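Local coordinates for protein cypemycin cysteine dehydrogenase (decarboxylating) (Streptomyces sp, PDB 6JDD) that catalyses the oxidative decarboxylation of the C-terminal cysteine of the cypemycin precursor peptide, a step in the biosynthesis of this linaridin, at residues E88-F93 with L113-L118; T99-A104 with E134-N139; A56-H59 with K64-V67. All blocks are in the same frame, centred on the assembly; numbering follows the deposited sequence.

Contact 1. Residues E88-F93 with L113-L118. With FAD (flavin-adenine dinucleotide), chain B.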
loop_
_atom_site.group_PDB
_atom_site.type_symbol
_atom_site.label_atom_id
_atom_site.label_comp_id
_atom_site.label_asym_id
_atom_site.label_seq_id
_atom_site.Cartn_x
_atom_site.Cartn_y
_atom_site.Cartn_z
ATOM N N GLU A 88 -17.470 16.811 -35.232
ATOM C CA GLU A 88 -18.527 16.706 -36.260
ATOM C C GLU A 88 -18.673 15.257 -36.730
ATOM O O GLU A 88 -19.616 14.949 -37.479
ATOM C CB GLU A 88 -18.177 17.614 -37.439
ATOM C CG GLU A 88 -18.266 19.086 -37.065
ATOM C CD GLU A 88 -17.836 20.010 -38.183
ATOM O OE1 GLU A 88 -18.410 19.841 -39.262
ATOM O OE2 GLU A 88 -16.911 20.850 -37.978
ATOM N N CYS A 89 -17.756 14.382 -36.360
ATOM C CA CYS A 89 -17.994 12.933 -36.528
ATOM C C CYS A 89 -17.267 12.167 -35.423
ATOM O O CYS A 89 -16.505 12.768 -34.675
ATOM C CB CYS A 89 -17.615 12.508 -37.935
ATOM S SG CYS A 89 -15.829 12.354 -38.167
ATOM N N PHE A 90 -17.565 10.883 -35.309
ATOM C CA PHE A 90 -17.046 9.979 -34.259
ATOM C C PHE A 90 -16.587 8.694 -34.929
ATOM O O PHE A 90 -17.377 8.073 -35.612
ATOM C CB PHE A 90 -18.117 9.690 -33.215
ATOM C CG PHE A 90 -18.505 10.889 -32.408
ATOM C CD1 PHE A 90 -19.372 11.833 -32.914
ATOM C CD2 PHE A 90 -17.959 11.092 -31.158
ATOM C CE1 PHE A 90 -19.715 12.948 -32.169
ATOM C CE2 PHE A 90 -18.323 12.197 -30.404
ATOM C CZ PHE A 90 -19.195 13.125 -30.912
ATOM N N LEU A 91 -15.308 8.384 -34.803
ATOM C CA LEU A 91 -14.713 7.184 -35.433
ATOM C C LEU A 91 -14.333 6.250 -34.293
ATOM O O LEU A 91 -13.558 6.661 -33.455
ATOM C CB LEU A 91 -13.498 7.548 -36.298
ATOM C CG LEU A 91 -13.676 8.761 -37.206
ATOM C CD1 LEU A 91 -12.355 9.161 -37.854
ATOM C CD2 LEU A 91 -14.724 8.498 -38.285
ATOM N N VAL A 92 -14.883 5.048 -34.274
ATOM C CA VAL A 92 -14.464 3.983 -33.330
ATOM C C VAL A 92 -13.372 3.154 -34.016
ATOM O O VAL A 92 -13.666 2.390 -34.910
ATOM C CB VAL A 92 -15.674 3.160 -32.865
ATOM C CG1 VAL A 92 -15.300 2.209 -31.742
ATOM C CG2 VAL A 92 -16.814 4.070 -32.420
ATOM N N PHE A 93 -12.133 3.373 -33.605
ATOM C CA PHE A 93 -10.921 3.049 -34.391
ATOM C C PHE A 93 -9.829 2.591 -33.444
ATOM O O PHE A 93 -9.271 3.419 -32.735
ATOM C CB PHE A 93 -10.465 4.284 -35.169
ATOM C CG PHE A 93 -9.304 4.035 -36.093
ATOM C CD1 PHE A 93 -9.449 3.219 -37.201
ATOM C CD2 PHE A 93 -8.075 4.606 -35.847
ATOM C CE1 PHE A 93 -8.384 2.971 -38.047
ATOM C CE2 PHE A 93 -7.013 4.359 -36.699
ATOM C CZ PHE A 93 -7.163 3.542 -37.798
ATOM N N LEU A 113 -19.444 5.717 -24.252
ATOM C CA LEU A 113 -20.662 5.042 -24.749
ATOM C C LEU A 113 -21.891 5.916 -24.520
ATOM O O LEU A 113 -22.742 5.898 -25.377
ATOM C CB LEU A 113 -20.764 3.612 -24.222
ATOM C CG LEU A 113 -20.495 2.594 -25.324
ATOM C CD1 LEU A 113 -19.099 2.034 -25.243
ATOM C CD2 LEU A 113 -21.532 1.502 -25.362
ATOM N N MET A 114 -21.965 6.643 -23.407
ATOM C CA MET A 114 -23.061 7.625 -23.237
ATOM C C MET A 114 -23.021 8.561 -24.455
ATOM O O MET A 114 -24.031 8.747 -25.098
ATOM C CB MET A 114 -22.912 8.400 -21.918
ATOM C CG MET A 114 -23.956 9.491 -21.690
ATOM S SD MET A 114 -25.552 8.766 -21.339
ATOM C CE MET A 114 -25.385 8.467 -19.573
ATOM N N MET A 115 -21.828 9.072 -24.746
ATOM C CA MET A 115 -21.577 10.042 -25.825
ATOM C C MET A 115 -22.052 9.453 -27.152
ATOM O O MET A 115 -22.796 10.117 -27.845
ATOM C CB MET A 115 -20.083 10.332 -25.836
ATOM C CG MET A 115 -19.668 11.355 -26.859
ATOM S SD MET A 115 -17.886 11.564 -26.833
ATOM C CE MET A 115 -17.315 10.016 -27.518
ATOM N N LEU A 116 -21.655 8.224 -27.467
ATOM C CA LEU A 116 -21.976 7.584 -28.752
ATOM C C LEU A 116 -23.488 7.274 -28.805
ATOM O O LEU A 116 -24.050 7.321 -29.890
ATOM C CB LEU A 116 -21.115 6.330 -28.942
ATOM C CG LEU A 116 -19.627 6.592 -29.161
ATOM C CD1 LEU A 116 -18.866 5.309 -29.357
ATOM C CD2 LEU A 116 -19.385 7.503 -30.331
ATOM N N GLN A 117 -24.127 6.947 -27.669
ATOM C CA GLN A 117 -25.594 6.765 -27.636
ATOM C C GLN A 117 -26.282 8.099 -27.975
ATOM O O GLN A 117 -27.330 8.054 -28.640
ATOM C CB GLN A 117 -26.110 6.280 -26.272
ATOM C CG GLN A 117 -25.737 4.838 -25.861
ATOM C CD GLN A 117 -26.100 3.746 -26.841
ATOM O OE1 GLN A 117 -27.005 3.907 -27.671
ATOM N NE2 GLN A 117 -25.390 2.621 -26.752
ATOM N N LEU A 118 -25.769 9.248 -27.543
ATOM C CA LEU A 118 -26.556 10.499 -27.594
ATOM C C LEU A 118 -26.236 11.288 -28.866
ATOM O O LEU A 118 -27.026 12.151 -29.268
ATOM C CB LEU A 118 -26.306 11.327 -26.330
ATOM C CG LEU A 118 -26.717 10.685 -25.009
ATOM C CD1 LEU A 118 -26.430 11.624 -23.874
ATOM C CD2 LEU A 118 -28.176 10.349 -25.004
HETATM P PA FAD B . -23.287 0.755 -11.474
HETATM O O1A FAD B . -23.460 -0.424 -10.574
HETATM O O2A FAD B . -22.435 1.886 -11.002
HETATM O O5B FAD B . -22.764 0.258 -12.907
HETATM C C5B FAD B . -21.335 0.200 -13.142
HETATM C C4B FAD B . -21.051 -0.787 -14.247
HETATM O O4B FAD B . -20.011 -1.701 -13.813
HETATM C C3B FAD B . -22.229 -1.673 -14.676
HETATM O O3B FAD B . -22.204 -1.922 -16.077
HETATM C C2B FAD B . -21.990 -2.955 -13.874
HETATM O O2B FAD B . -22.581 -4.090 -14.469
HETATM C C1B FAD B . -20.468 -3.032 -13.897
HETATM N N9A FAD B . -19.902 -3.779 -12.781
HETATM C C8A FAD B . -20.460 -4.842 -12.114
HETATM N N7A FAD B . -19.690 -5.293 -11.151
HETATM C C5A FAD B . -18.564 -4.480 -11.189
HETATM C C6A FAD B . -17.382 -4.449 -10.424
HETATM N N6A FAD B . -17.125 -5.288 -9.425
HETATM N N1A FAD B . -16.465 -3.503 -10.735
HETATM C C2A FAD B . -16.729 -2.659 -11.741
HETATM N N3A FAD B . -17.800 -2.594 -12.527
HETATM C C4A FAD B . -18.688 -3.544 -12.193
HETATM N N1 FAD B . -26.455 8.608 -16.389
HETATM C C2 FAD B . -27.797 8.663 -16.549
HETATM O O2 FAD B . -28.413 7.727 -17.064
HETATM N N3 FAD B . -28.526 9.741 -16.156
HETATM C C4 FAD B . -27.943 10.839 -15.572
HETATM O O4 FAD B . -28.637 11.787 -15.234
HETATM C C4X FAD B . -26.547 10.820 -15.387
HETATM N N5 FAD B . -25.975 11.857 -14.833
HETATM C C5X FAD B . -24.616 11.814 -14.664
HETATM C C6 FAD B . -23.984 12.920 -14.069
HETATM C C7 FAD B . -22.624 12.946 -13.869
HETATM C C7M FAD B . -21.979 14.148 -13.228
HETATM C C8 FAD B . -21.840 11.836 -14.269
HETATM C C8M FAD B . -20.348 11.841 -14.059
HETATM C C9 FAD B . -22.449 10.744 -14.854
HETATM C C9A FAD B . -23.838 10.709 -15.062
HETATM N N10 FAD B . -24.485 9.623 -15.650
HETATM C C10 FAD B . -25.855 9.639 -15.833
HETATM C "C1'" FAD B . -23.704 8.450 -16.079
HETATM C "C2'" FAD B . -23.794 7.309 -15.084
HETATM O "O2'" FAD B . -23.163 7.685 -13.863
HETATM C "C3'" FAD B . -23.123 6.047 -15.632
HETATM O "O3'" FAD B . -23.884 5.547 -16.728
HETATM C "C4'" FAD B . -22.955 4.938 -14.591
HETATM O "O4'" FAD B . -22.302 3.816 -15.188
HETATM C "C5'" FAD B . -24.273 4.494 -14.001
HETATM O "O5'" FAD B . -24.061 3.322 -13.168
HETATM P P FAD B . -25.256 2.796 -12.237
HETATM O O1P FAD B . -26.488 2.679 -13.071
HETATM O O2P FAD B . -25.297 3.635 -11.003
HETATM O O3P FAD B . -24.735 1.326 -11.858
#

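Contact 2. Residues T99-A104 with E134-N139. With FAD (flavin-adenine dinucleotide), chain C.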
loop_
_atom_site.group_PDB
_atom_site.type_symbol
_atom_site.label_atom_id
_atom_site.label_comp_id
_atom_site.label_asym_id
_atom_site.label_seq_id
_atom_site.Cartn_x
_atom_site.Cartn_y
_atom_site.Cartn_z
ATOM N N THR A 99 -17.351 -3.684 -27.870
ATOM C CA THR A 99 -17.749 -2.249 -27.880
ATOM C C THR A 99 -19.000 -2.163 -28.761
ATOM O O THR A 99 -19.968 -1.476 -28.380
ATOM C CB THR A 99 -16.610 -1.278 -28.269
ATOM O OG1 THR A 99 -15.750 -0.918 -27.175
ATOM C CG2 THR A 99 -17.163 0.022 -28.811
ATOM N N VAL A 100 -18.995 -2.882 -29.879
ATOM C CA VAL A 100 -20.134 -2.863 -30.834
ATOM C C VAL A 100 -21.378 -3.516 -30.226
ATOM O O VAL A 100 -22.425 -2.950 -30.395
ATOM C CB VAL A 100 -19.714 -3.487 -32.156
ATOM C CG1 VAL A 100 -20.894 -3.615 -33.092
ATOM C CG2 VAL A 100 -18.636 -2.616 -32.758
ATOM N N MET A 101 -21.241 -4.623 -29.494
ATOM C CA MET A 101 -22.379 -5.200 -28.755
ATOM C C MET A 101 -22.961 -4.168 -27.752
ATOM O O MET A 101 -24.168 -3.986 -27.710
ATOM C CB MET A 101 -21.981 -6.495 -28.050
ATOM C CG MET A 101 -21.501 -7.596 -28.946
ATOM S SD MET A 101 -22.732 -8.193 -30.190
ATOM C CE MET A 101 -22.417 -7.063 -31.556
ATOM N N ARG A 102 -22.086 -3.515 -26.980
ATOM C CA ARG A 102 -22.525 -2.514 -25.969
ATOM C C ARG A 102 -23.283 -1.370 -26.656
ATOM O O ARG A 102 -24.284 -0.896 -26.082
ATOM C CB ARG A 102 -21.319 -1.980 -25.189
ATOM C CG ARG A 102 -20.808 -2.926 -24.111
ATOM C CD ARG A 102 -20.103 -2.192 -22.986
ATOM N NE ARG A 102 -18.791 -1.699 -23.381
ATOM C CZ ARG A 102 -18.303 -0.509 -23.048
ATOM N NH1 ARG A 102 -19.022 0.317 -22.307
ATOM N NH2 ARG A 102 -17.099 -0.150 -23.456
ATOM N N LEU A 103 -22.816 -0.951 -27.836
ATOM C CA LEU A 103 -23.435 0.155 -28.600
ATOM C C LEU A 103 -24.813 -0.289 -29.111
ATOM O O LEU A 103 -25.783 0.410 -28.916
ATOM C CB LEU A 103 -22.477 0.494 -29.739
ATOM C CG LEU A 103 -22.848 1.718 -30.543
ATOM C CD1 LEU A 103 -22.952 2.974 -29.662
ATOM C CD2 LEU A 103 -21.818 1.867 -31.641
ATOM N N ALA A 104 -24.860 -1.471 -29.702
ATOM C CA ALA A 104 -26.076 -2.126 -30.215
ATOM C C ALA A 104 -27.096 -2.341 -29.102
ATOM O O ALA A 104 -28.238 -2.590 -29.421
ATOM C CB ALA A 104 -25.712 -3.452 -30.825
ATOM N N GLU A 134 -24.378 -15.951 -35.033
ATOM C CA GLU A 134 -25.727 -15.485 -35.455
ATOM C C GLU A 134 -26.211 -14.364 -34.524
ATOM O O GLU A 134 -26.897 -13.427 -35.015
ATOM C CB GLU A 134 -26.695 -16.670 -35.522
ATOM C CG GLU A 134 -26.194 -17.778 -36.470
ATOM C CD GLU A 134 -25.250 -18.897 -35.973
ATOM O OE1 GLU A 134 -25.337 -19.987 -36.585
ATOM O OE2 GLU A 134 -24.403 -18.712 -35.018
ATOM N N ILE A 135 -25.843 -14.448 -33.251
ATOM C CA ILE A 135 -26.328 -13.504 -32.230
ATOM C C ILE A 135 -25.563 -12.195 -32.375
ATOM O O ILE A 135 -26.167 -11.134 -32.307
ATOM C CB ILE A 135 -26.141 -14.139 -30.861
ATOM C CG1 ILE A 135 -27.166 -15.256 -30.694
ATOM C CG2 ILE A 135 -26.231 -13.100 -29.776
ATOM C CD1 ILE A 135 -26.906 -16.082 -29.478
ATOM N N VAL A 136 -24.283 -12.279 -32.682
ATOM C CA VAL A 136 -23.461 -11.062 -32.952
ATOM C C VAL A 136 -24.026 -10.332 -34.184
ATOM O O VAL A 136 -24.195 -9.132 -34.154
ATOM C CB VAL A 136 -21.975 -11.461 -33.104
ATOM C CG1 VAL A 136 -21.124 -10.335 -33.628
ATOM C CG2 VAL A 136 -21.396 -11.978 -31.794
ATOM N N GLU A 137 -24.289 -11.068 -35.253
ATOM C CA GLU A 137 -24.785 -10.515 -36.537
ATOM C C GLU A 137 -26.121 -9.818 -36.243
ATOM O O GLU A 137 -26.343 -8.767 -36.838
ATOM C CB GLU A 137 -24.835 -11.596 -37.624
ATOM C CG GLU A 137 -23.444 -11.901 -38.199
ATOM C CD GLU A 137 -23.087 -13.365 -38.596
ATOM O OE1 GLU A 137 -24.035 -14.180 -38.954
ATOM O OE2 GLU A 137 -21.834 -13.736 -38.579
ATOM N N ASN A 138 -26.952 -10.378 -35.355
ATOM C CA ASN A 138 -28.260 -9.739 -35.067
ATOM C C ASN A 138 -28.066 -8.395 -34.393
ATOM O O ASN A 138 -28.769 -7.426 -34.774
ATOM C CB ASN A 138 -29.240 -10.629 -34.296
ATOM C CG ASN A 138 -29.968 -11.587 -35.203
ATOM O OD1 ASN A 138 -29.900 -11.521 -36.461
ATOM N ND2 ASN A 138 -30.634 -12.507 -34.535
ATOM N N ASN A 139 -27.196 -8.362 -33.407
ATOM C CA ASN A 139 -26.796 -7.121 -32.670
ATOM C C ASN A 139 -26.173 -6.058 -33.608
ATOM O O ASN A 139 -26.548 -4.896 -33.492
ATOM C CB ASN A 139 -25.907 -7.452 -31.474
ATOM C CG ASN A 139 -26.719 -8.092 -30.372
ATOM O OD1 ASN A 139 -27.480 -7.436 -29.710
ATOM N ND2 ASN A 139 -26.715 -9.398 -30.275
HETATM P PA FAD C . -13.620 -1.563 -22.058
HETATM O O1A FAD C . -14.069 -0.233 -21.550
HETATM O O2A FAD C . -12.213 -1.985 -21.791
HETATM O O5B FAD C . -14.624 -2.699 -21.534
HETATM C C5B FAD C . -14.322 -3.369 -20.284
HETATM C C4B FAD C . -15.595 -3.931 -19.700
HETATM O O4B FAD C . -15.698 -3.529 -18.309
HETATM C C3B FAD C . -16.900 -3.470 -20.363
HETATM O O3B FAD C . -17.864 -4.516 -20.387
HETATM C C2B FAD C . -17.344 -2.318 -19.457
HETATM O O2B FAD C . -18.736 -2.088 -19.509
HETATM C C1B FAD C . -16.908 -2.838 -18.093
HETATM N N9A FAD C . -16.661 -1.785 -17.116
HETATM C C8A FAD C . -17.280 -0.563 -17.026
HETATM N N7A FAD C . -16.827 0.160 -16.028
HETATM C C5A FAD C . -15.855 -0.634 -15.430
HETATM C C6A FAD C . -15.009 -0.435 -14.322
HETATM N N6A FAD C . -15.001 0.672 -13.586
HETATM N N1A FAD C . -14.159 -1.439 -14.002
HETATM C C2A FAD C . -14.170 -2.553 -14.747
HETATM N N3A FAD C . -14.918 -2.850 -15.806
HETATM C C4A FAD C . -15.749 -1.835 -16.096
HETATM N N1 FAD C . -11.469 -8.019 -29.098
HETATM C C2 FAD C . -11.965 -7.703 -30.317
HETATM O O2 FAD C . -13.169 -7.488 -30.475
HETATM N N3 FAD C . -11.171 -7.610 -31.416
HETATM C C4 FAD C . -9.816 -7.830 -31.355
HETATM O O4 FAD C . -9.139 -7.736 -32.368
HETATM C C4X FAD C . -9.262 -8.161 -30.103
HETATM N N5 FAD C . -7.973 -8.375 -30.026
HETATM C C5X FAD C . -7.458 -8.695 -28.798
HETATM C C6 FAD C . -6.075 -8.927 -28.696
HETATM C C7 FAD C . -5.489 -9.253 -27.497
HETATM C C7M FAD C . -4.004 -9.495 -27.424
HETATM C C8 FAD C . -6.293 -9.357 -26.335
HETATM C C8M FAD C . -5.674 -9.712 -25.008
HETATM C C9 FAD C . -7.652 -9.131 -26.422
HETATM C C9A FAD C . -8.259 -8.797 -27.644
HETATM N N10 FAD C . -9.628 -8.563 -27.767
HETATM C C10 FAD C . -10.176 -8.239 -28.994
HETATM C "C1'" FAD C . -10.498 -8.662 -26.581
HETATM C "C2'" FAD C . -10.836 -7.299 -26.007
HETATM O "O2'" FAD C . -9.657 -6.689 -25.491
HETATM C "C3'" FAD C . -11.877 -7.417 -24.891
HETATM O "O3'" FAD C . -13.122 -7.823 -25.448
HETATM C "C4'" FAD C . -12.079 -6.123 -24.100
HETATM O "O4'" FAD C . -13.047 -6.337 -23.070
HETATM C "C5'" FAD C . -12.526 -4.975 -24.975
HETATM O "O5'" FAD C . -12.879 -3.838 -24.141
HETATM P P FAD C . -13.156 -2.416 -24.830
HETATM O O1P FAD C . -14.122 -2.615 -25.950
HETATM O O2P FAD C . -11.842 -1.767 -25.116
HETATM O O3P FAD C . -13.885 -1.627 -23.638
#

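Contact 3. Residues A56-H59 with K64-V67. With FAD (flavin-adenine dinucleotide), chain D.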
loop_
_atom_site.group_PDB
_atom_site.type_symbol
_atom_site.label_atom_id
_atom_site.label_comp_id
_atom_site.label_asym_id
_atom_site.label_seq_id
_atom_site.Cartn_x
_atom_site.Cartn_y
_atom_site.Cartn_z
ATOM N N ALA A 56 1.230 9.374 -24.942
ATOM C CA ALA A 56 1.696 9.605 -26.320
ATOM C C ALA A 56 0.597 10.319 -27.141
ATOM O O ALA A 56 0.933 11.238 -27.926
ATOM C CB ALA A 56 2.134 8.297 -26.928
ATOM N N LEU A 57 -0.674 9.980 -26.936
ATOM C CA LEU A 57 -1.792 10.623 -27.660
ATOM C C LEU A 57 -1.930 12.079 -27.201
ATOM O O LEU A 57 -2.282 12.939 -28.024
ATOM C CB LEU A 57 -3.091 9.849 -27.406
ATOM C CG LEU A 57 -3.161 8.438 -27.969
ATOM C CD1 LEU A 57 -4.350 7.700 -27.378
ATOM C CD2 LEU A 57 -3.245 8.434 -29.473
ATOM N N ARG A 58 -1.746 12.338 -25.912
ATOM C CA ARG A 58 -1.788 13.735 -25.426
ATOM C C ARG A 58 -0.787 14.567 -26.240
ATOM O O ARG A 58 -1.074 15.738 -26.454
ATOM C CB ARG A 58 -1.480 13.837 -23.935
ATOM C CG ARG A 58 -2.617 13.402 -23.041
ATOM C CD ARG A 58 -2.267 13.532 -21.575
ATOM N NE ARG A 58 -3.011 12.532 -20.827
ATOM C CZ ARG A 58 -4.347 12.524 -20.704
ATOM N NH1 ARG A 58 -4.934 11.561 -19.998
ATOM N NH2 ARG A 58 -5.088 13.483 -21.265
ATOM N N HIS A 59 0.345 14.001 -26.659
ATOM C CA HIS A 59 1.362 14.708 -27.487
ATOM C C HIS A 59 0.933 14.711 -28.957
ATOM O O HIS A 59 0.994 15.756 -29.583
ATOM C CB HIS A 59 2.779 14.138 -27.266
ATOM C CG HIS A 59 3.271 14.401 -25.879
ATOM N ND1 HIS A 59 3.680 15.664 -25.477
ATOM C CD2 HIS A 59 3.329 13.603 -24.774
ATOM C CE1 HIS A 59 3.976 15.624 -24.179
ATOM N NE2 HIS A 59 3.777 14.362 -23.720
ATOM N N LYS A 64 -8.800 17.292 -26.999
ATOM C CA LYS A 64 -8.826 16.689 -25.640
ATOM C C LYS A 64 -8.552 15.196 -25.732
ATOM O O LYS A 64 -8.980 14.557 -26.732
ATOM C CB LYS A 64 -10.173 16.952 -24.980
ATOM C CG LYS A 64 -10.434 18.427 -24.697
ATOM C CD LYS A 64 -9.176 19.203 -24.232
ATOM C CE LYS A 64 -9.458 20.398 -23.335
ATOM N NZ LYS A 64 -10.380 21.372 -23.974
ATOM N N VAL A 65 -7.829 14.678 -24.753
ATOM C CA VAL A 65 -7.545 13.225 -24.699
ATOM C C VAL A 65 -7.971 12.761 -23.322
ATOM O O VAL A 65 -7.667 13.435 -22.363
ATOM C CB VAL A 65 -6.075 12.894 -25.005
ATOM C CG1 VAL A 65 -5.796 11.409 -24.874
ATOM C CG2 VAL A 65 -5.673 13.343 -26.387
ATOM N N TRP A 66 -8.729 11.684 -23.259
ATOM C CA TRP A 66 -9.227 11.158 -21.968
ATOM C C TRP A 66 -9.420 9.644 -21.998
ATOM O O TRP A 66 -9.651 9.047 -23.068
ATOM C CB TRP A 66 -10.490 11.861 -21.525
ATOM C CG TRP A 66 -11.508 12.146 -22.580
ATOM C CD1 TRP A 66 -11.537 13.238 -23.391
ATOM C CD2 TRP A 66 -12.698 11.399 -22.878
ATOM N NE1 TRP A 66 -12.643 13.219 -24.181
ATOM C CE2 TRP A 66 -13.380 12.110 -23.882
ATOM C CE3 TRP A 66 -13.255 10.205 -22.395
ATOM C CZ2 TRP A 66 -14.581 11.671 -24.423
ATOM C CZ3 TRP A 66 -14.449 9.777 -22.918
ATOM C CH2 TRP A 66 -15.092 10.499 -23.924
ATOM N N VAL A 67 -9.275 9.052 -20.828
ATOM C CA VAL A 67 -9.587 7.629 -20.612
ATOM C C VAL A 67 -11.094 7.520 -20.430
ATOM O O VAL A 67 -11.684 8.388 -19.750
ATOM C CB VAL A 67 -8.797 7.061 -19.437
ATOM C CG1 VAL A 67 -9.237 5.636 -19.166
ATOM C CG2 VAL A 67 -7.303 7.127 -19.730
HETATM P PA FAD D . 16.102 5.267 -19.684
HETATM O O1A FAD D . 16.502 3.864 -19.368
HETATM O O2A FAD D . 14.670 5.650 -19.514
HETATM O O5B FAD D . 17.026 6.283 -18.854
HETATM C C5B FAD D . 16.572 6.726 -17.551
HETATM C C4B FAD D . 17.762 7.164 -16.731
HETATM O O4B FAD D . 17.705 6.523 -15.431
HETATM C C3B FAD D . 19.141 6.813 -17.307
HETATM O O3B FAD D . 20.090 7.837 -17.034
HETATM C C2B FAD D . 19.487 5.515 -16.572
HETATM O O2B FAD D . 20.877 5.283 -16.498
HETATM C C1B FAD D . 18.888 5.792 -15.198
HETATM N N9A FAD D . 18.539 4.586 -14.457
HETATM C C8A FAD D . 19.156 3.361 -14.511
HETATM N N7A FAD D . 18.596 2.479 -13.715
HETATM C C5A FAD D . 17.552 3.166 -13.106
HETATM C C6A FAD D . 16.584 2.785 -12.157
HETATM N N6A FAD D . 16.501 1.566 -11.633
HETATM N N1A FAD D . 15.692 3.726 -11.768
HETATM C C2A FAD D . 15.779 4.953 -12.299
HETATM N N3A FAD D . 16.643 5.424 -13.195
HETATM C C4A FAD D . 17.513 4.467 -13.559
HETATM N N1 FAD D . 14.728 12.880 -25.686
HETATM C C2 FAD D . 15.367 12.778 -26.874
HETATM O O2 FAD D . 16.583 12.581 -26.924
HETATM N N3 FAD D . 14.708 12.887 -28.058
HETATM C C4 FAD D . 13.354 13.108 -28.119
HETATM O O4 FAD D . 12.802 13.199 -29.205
HETATM C C4X FAD D . 12.653 13.219 -26.903
HETATM N N5 FAD D . 11.362 13.430 -26.942
HETATM C C5X FAD D . 10.702 13.535 -25.745
HETATM C C6 FAD D . 9.315 13.760 -25.768
HETATM C C7 FAD D . 8.588 13.876 -24.607
HETATM C C7M FAD D . 7.102 14.118 -24.668
HETATM C C8 FAD D . 9.249 13.767 -23.358
HETATM C C8M FAD D . 8.475 13.889 -22.072
HETATM C C9 FAD D . 10.611 13.545 -23.323
HETATM C C9A FAD D . 11.361 13.425 -24.505
HETATM N N10 FAD D . 12.737 13.201 -24.506
HETATM C C10 FAD D . 13.429 13.092 -25.697
HETATM C "C1'" FAD D . 13.460 13.081 -23.227
HETATM C "C2'" FAD D . 13.743 11.636 -22.865
HETATM O "O2'" FAD D . 12.518 10.957 -22.606
HETATM C "C3'" FAD D . 14.644 11.545 -21.631
HETATM O "O3'" FAD D . 15.942 12.030 -21.958
HETATM C "C4'" FAD D . 14.766 10.130 -21.061
HETATM O "O4'" FAD D . 15.603 10.150 -19.903
HETATM C "C5'" FAD D . 15.324 9.149 -22.065
HETATM O "O5'" FAD D . 15.588 7.880 -21.408
HETATM P P FAD D . 15.959 6.598 -22.298
HETATM O O1P FAD D . 17.048 6.980 -23.244
HETATM O O2P FAD D . 14.695 6.023 -22.847
HETATM O O3P FAD D . 16.551 5.604 -21.187
#

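Contact 1. Residues E88-F93 with L113-L118
Met-115 sends CG anti to its backbone N (chi1 -178°) and stays straight to SD, then bends at the last torsion, laying both SD and CE against one corner of the Phe-90 ring. Phe-90 has CG anti to its own carbonyl carbon (chi1 -67°), which brings that corner toward helix 111-118. The sulfur SD of Met-115 sits 3.7 Å from CE2 of Phe-90, and CE is 3.8 Å from the same carbon. This is an oblique Met-aromatic contact, with SD 73° off the ring normal. The next residue, Leu-116, spreads its two methyls over two residues of the strand that face the helix: CD2 packs 3.8 Å from CB of Phe-90, while CD1 meets CG2 of Val-92 at 3.9 Å. No hydrogen bond crosses; all four side chains are buried and purely apolar in their meeting. The same helix lends Met-114 to a flavin held by residues of the second subunit, its CE 3.4 Å from FAD N1. Such packing of a helix on a central parallel strand is characteristic of the Rossmann-like flavoprotein fold.

Contact 2. Residues T99-A104 with E134-N139
Helix-on-helix packing without any hydrogen bond across it joins 99-104 to 134-139, toward the edge of the subunit; the short axes pass 10.0 Å apart at an angle of 54°. Met-101 does most of the touching. Bent at chi2 (-61°) and again at chi3 (88°), it crosses Asn-139 at about a right angle, with SD and CE each 3.5 Å from CB of Asn-139. Its methyl CE also reaches CG1 of Val-136 at 4.1 Å, and Ala-104 turns its CB to the backbone at Asn-139. In this Rossmann-like fold the helix after strand 90-95 also faces the cofactor: Thr-99 OG1 donates to FAD O1P at 2.7 Å, and the Arg-102 guanidinium lies with one face over ribose carbon C2B, its NH1 paired with Asp-109. On the other helix, Asn-139 folds its amide back, ND2 donating to Ile-135 O at 2.7 Å from above the carbonyl plane, while its own backbone N reaches that oxygen from the opposite face. Asn-139 OD1 accepts from Gln-105 NE2. Ile-135 meanwhile packs on Ala-104 of the third subunit.

Contact 3. Residues A56-H59 with K64-V67
Val-65 points its CB from the edge strand straight at helix 54-60, the two being consecutive elements of the beta-alpha-beta crossover made by strand 39-44, this helix and strand 65-67. At the branch point, CB lies 4.0 Å from CG of Arg-58, alongside the start of the arginine chain. From there the methyls part. CG1, anti to the backbone N (chi1 177°), meets CB of Leu-57 at 4.0 Å and also sits over one face of the Arg-58 guanidinium, offset toward its rim. CG2 goes down onto the helix backbone, 3.8 Å from the carbonyl O of Leu-57 and 4.0 Å from CA of Arg-58. Cut back to an alanine, this position would probably leave a gap between Leu-57 and the strand and take away the methyl over the guanidinium face, leaving that group to its bond with the backbone O. Leu-57 goes on to pack on Val-42 and Val-44 of the neighbouring strand. Helix residue His-59 faces another way, one side of its ring over methyl C7M of a flavin held by the fourth subunit. Arg-58, extended from CG to NE, ends at the strand: NH2 donates to Val-65 O at 2.8 Å, well above the carbonyl plane, with an N-H...O angle of 137°.

Overall arrangement
Contact 3 closes first along the chain; contacts 1 and 2 then interleave, in the order 88-93, 99-104, 113-118, 134-139. Contact 1 lies nearest the centre of the chain, about 16 Å from the centres of both others, which lie about 28 Å apart on opposite sides of the chain's centre. It also touches both: Gln-117 NE2 probably hydrogen-bonds Leu-103 O of contact 2, and Met-115 SD packs on CZ2 of Trp-66 in contact 3. Strands 65-67 and 90-95 belong to the same parallel sheet of order 3-2-1-4-5-6. Each contact adjoins a different FAD, and each of these cofactors meets more than one subunit, so the packing inside one chain borders several intersubunit flavin sites of the twelve-chain assembly.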